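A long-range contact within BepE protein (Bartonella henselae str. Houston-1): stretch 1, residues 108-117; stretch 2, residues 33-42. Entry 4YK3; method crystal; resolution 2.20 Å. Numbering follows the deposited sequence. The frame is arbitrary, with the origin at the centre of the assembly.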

# COMPACT_ATOMS: atom_id res chain seq x y z
N HIS A 108 9.66 -3.68 -5.56
CA HIS A 108 9.55 -3.39 -4.15
C HIS A 108 8.22 -2.72 -3.85
O HIS A 108 7.65 -2.92 -2.78
CB HIS A 108 10.73 -2.52 -3.70
CG HIS A 108 12.04 -3.22 -3.80
ND1 HIS A 108 12.98 -2.91 -4.76
CD2 HIS A 108 12.55 -4.26 -3.09
CE1 HIS A 108 14.03 -3.71 -4.62
NE2 HIS A 108 13.79 -4.53 -3.62
N LEU A 109 7.69 -1.96 -4.81
CA LEU A 109 6.42 -1.29 -4.59
C LEU A 109 5.32 -2.34 -4.52
O LEU A 109 4.46 -2.29 -3.65
CB LEU A 109 6.15 -0.25 -5.69
CG LEU A 109 4.72 0.29 -5.80
CD1 LEU A 109 4.30 1.02 -4.52
CD2 LEU A 109 4.51 1.18 -7.03
N CYS A 110 5.38 -3.32 -5.42
CA CYS A 110 4.41 -4.40 -5.43
C CYS A 110 4.45 -5.25 -4.14
O CYS A 110 3.40 -5.58 -3.58
CB CYS A 110 4.63 -5.29 -6.65
SG CYS A 110 4.35 -4.38 -8.18
N GLN A 111 5.65 -5.58 -3.67
CA GLN A 111 5.83 -6.27 -2.40
C GLN A 111 5.28 -5.46 -1.24
O GLN A 111 4.58 -6.00 -0.40
CB GLN A 111 7.31 -6.54 -2.11
CG GLN A 111 8.01 -7.48 -3.04
CD GLN A 111 9.42 -7.78 -2.55
OE1 GLN A 111 10.39 -7.70 -3.31
NE2 GLN A 111 9.54 -8.09 -1.26
N ALA A 112 5.62 -4.18 -1.17
CA ALA A 112 5.17 -3.33 -0.08
C ALA A 112 3.65 -3.27 -0.06
O ALA A 112 3.04 -3.32 1.00
CB ALA A 112 5.75 -1.95 -0.21
N LEU A 113 3.05 -3.22 -1.24
CA LEU A 113 1.60 -3.12 -1.38
C LEU A 113 0.89 -4.42 -1.02
O LEU A 113 -0.15 -4.41 -0.37
CB LEU A 113 1.24 -2.70 -2.80
CG LEU A 113 -0.21 -2.26 -3.04
CD1 LEU A 113 -0.60 -1.12 -2.12
CD2 LEU A 113 -0.34 -1.81 -4.49
N ASP A 114 1.46 -5.54 -1.48
CA ASP A 114 1.02 -6.86 -1.06
C ASP A 114 1.09 -6.98 0.46
O ASP A 114 0.17 -7.49 1.08
CB ASP A 114 1.89 -7.96 -1.68
CG ASP A 114 1.54 -8.21 -3.12
OD1 ASP A 114 1.04 -7.28 -3.77
OD2 ASP A 114 1.76 -9.35 -3.60
N GLY A 115 2.20 -6.53 1.03
CA GLY A 115 2.38 -6.52 2.47
C GLY A 115 1.32 -5.69 3.18
O GLY A 115 0.73 -6.14 4.17
N TYR A 116 1.06 -4.49 2.66
CA TYR A 116 0.02 -3.63 3.22
C TYR A 116 -1.36 -4.29 3.21
O TYR A 116 -2.04 -4.34 4.24
CB TYR A 116 -0.06 -2.29 2.46
CG TYR A 116 -1.18 -1.42 2.99
CD1 TYR A 116 -1.03 -0.69 4.18
CD2 TYR A 116 -2.40 -1.34 2.33
CE1 TYR A 116 -2.07 0.10 4.67
CE2 TYR A 116 -3.44 -0.56 2.82
CZ TYR A 116 -3.27 0.16 3.99
OH TYR A 116 -4.31 0.93 4.46
N THR A 117 -1.79 -4.77 2.04
CA THR A 117 -3.16 -5.25 1.91
C THR A 117 -3.34 -6.58 2.66
O THR A 117 -4.41 -6.84 3.23
CB THR A 117 -3.58 -5.39 0.42
OG1 THR A 117 -2.68 -6.27 -0.26
CG2 THR A 117 -3.56 -4.03 -0.27
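Stretch 2 33-42: LVQAYQQEVM

Stretch 2 is helical from end to end, as is stretch 1, and each helix runs on beyond its ten residues. Backbone hydrogen bonds of the i to i-4 kind, such as Val41 N to Tyr37 O at 2.8 Å, hold the turns. The two helices run roughly antiparallel, with a signed crossing angle of -154° and axes that approach to 8.4 Å. The register is set by two pairs: Tyr37 CA lies 4.9 Å from Tyr116 CA, and one turn further along stretch 2, Val41 CA lies 5.4 Å from Ala112 CA. No hydrogen bond crosses between the helices, so the contact rests on packing, with 460 Å² buried in total.

Two small residues on stretch 1, Gly115 and Ala112, meet stretch 2 directly. Gly115 offers its backbone to the ring of Tyr37: its CA stands 3.7 Å from the ring centroid, 11° off the normal, a CH-pi contact over the face. A CB at this position would point toward stretch 2 and fall 2.3 Å from Tyr37 CE1, a clash, so the ring occupies space that the glycine leaves free. Ala112, whose CB points toward the partner helix, brings that atom to 3.6 Å from Glu40 CG.

Val41 is the knob, seated among Leu109, Ala112, Leu113 and Tyr116. Its CG2 lies 4.0 Å from both Ala112 CB and Leu113 CD1, and 4.1 Å from Tyr116 CB; CG1 reaches Leu109 CD1 at 4.4 Å. With chi1 near t, Tyr116 turns an edge of its ring to stretch 2, with CE1 3.8 Å from Val34 CG1 and 3.9 Å from Gln38 CB, while its CB meets Tyr37 CB at 3.8 Å. The pattern is local: the Tyr37 ring covers the bare CA of Gly115, Val41 fits a pocket of four stretch 1 residues, and the Tyr116 ring reaches Val34 and Gln38.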

# COMPACT_ATOMS: atom_id res chain seq x y z
N LEU A 33 2.00 -3.19 11.91
CA LEU A 33 2.29 -3.67 10.57
C LEU A 33 1.60 -2.82 9.50
O LEU A 33 2.17 -2.56 8.44
CB LEU A 33 1.87 -5.12 10.42
CG LEU A 33 2.49 -6.12 11.39
CD1 LEU A 33 1.86 -7.47 11.14
CD2 LEU A 33 4.00 -6.17 11.19
N VAL A 34 0.37 -2.42 9.77
CA VAL A 34 -0.39 -1.65 8.80
C VAL A 34 0.29 -0.32 8.56
O VAL A 34 0.51 0.08 7.41
CB VAL A 34 -1.84 -1.47 9.27
CG1 VAL A 34 -2.58 -0.40 8.44
CG2 VAL A 34 -2.55 -2.81 9.22
N GLN A 35 0.67 0.35 9.64
CA GLN A 35 1.39 1.61 9.55
C GLN A 35 2.72 1.46 8.82
O GLN A 35 3.03 2.25 7.93
CB GLN A 35 1.63 2.20 10.93
CG GLN A 35 0.46 2.99 11.47
CD GLN A 35 0.80 3.71 12.77
OE1 GLN A 35 1.92 3.62 13.26
NE2 GLN A 35 -0.18 4.42 13.32
N ALA A 36 3.50 0.46 9.20
CA ALA A 36 4.82 0.24 8.62
C ALA A 36 4.74 0.02 7.11
O ALA A 36 5.51 0.60 6.34
CB ALA A 36 5.50 -0.94 9.30
N TYR A 37 3.81 -0.83 6.67
CA TYR A 37 3.66 -1.08 5.25
C TYR A 37 3.12 0.13 4.50
O TYR A 37 3.51 0.39 3.37
CB TYR A 37 2.74 -2.29 5.01
CG TYR A 37 3.46 -3.61 5.14
CD1 TYR A 37 4.52 -3.92 4.30
CD2 TYR A 37 3.08 -4.56 6.09
CE1 TYR A 37 5.19 -5.11 4.41
CE2 TYR A 37 3.75 -5.78 6.19
CZ TYR A 37 4.81 -6.04 5.35
OH TYR A 37 5.50 -7.22 5.42
N GLN A 38 2.20 0.87 5.13
CA GLN A 38 1.67 2.09 4.55
C GLN A 38 2.82 3.04 4.22
O GLN A 38 2.93 3.52 3.08
CB GLN A 38 0.69 2.76 5.51
CG GLN A 38 -0.18 3.84 4.88
CD GLN A 38 0.49 5.20 4.89
OE1 GLN A 38 1.52 5.38 5.54
NE2 GLN A 38 -0.09 6.16 4.17
N GLN A 39 3.67 3.30 5.21
CA GLN A 39 4.86 4.12 5.01
C GLN A 39 5.78 3.57 3.92
O GLN A 39 6.39 4.33 3.16
CB GLN A 39 5.63 4.27 6.30
CG GLN A 39 4.94 5.15 7.32
CD GLN A 39 4.69 6.55 6.80
OE1 GLN A 39 5.61 7.35 6.67
NE2 GLN A 39 3.43 6.85 6.48
N GLU A 40 5.86 2.24 3.84
CA GLU A 40 6.67 1.58 2.82
C GLU A 40 6.13 1.81 1.42
O GLU A 40 6.87 2.10 0.48
CB GLU A 40 6.73 0.08 3.11
CG GLU A 40 7.85 -0.63 2.41
CD GLU A 40 9.19 -0.37 3.06
OE1 GLU A 40 9.19 0.02 4.24
OE2 GLU A 40 10.23 -0.55 2.38
N VAL A 41 4.81 1.66 1.27
CA VAL A 41 4.15 1.94 0.01
C VAL A 41 4.43 3.38 -0.42
O VAL A 41 4.74 3.61 -1.58
CB VAL A 41 2.63 1.66 0.12
CG1 VAL A 41 1.87 2.22 -1.09
CG2 VAL A 41 2.38 0.15 0.25
N MET A 42 4.34 4.34 0.50
CA MET A 42 4.53 5.74 0.11
C MET A 42 5.96 5.98 -0.36
O MET A 42 6.19 6.76 -1.29
CB MET A 42 4.20 6.69 1.26
CG MET A 42 2.74 6.66 1.68
SD MET A 42 2.40 7.74 3.07
CE MET A 42 2.88 9.34 2.40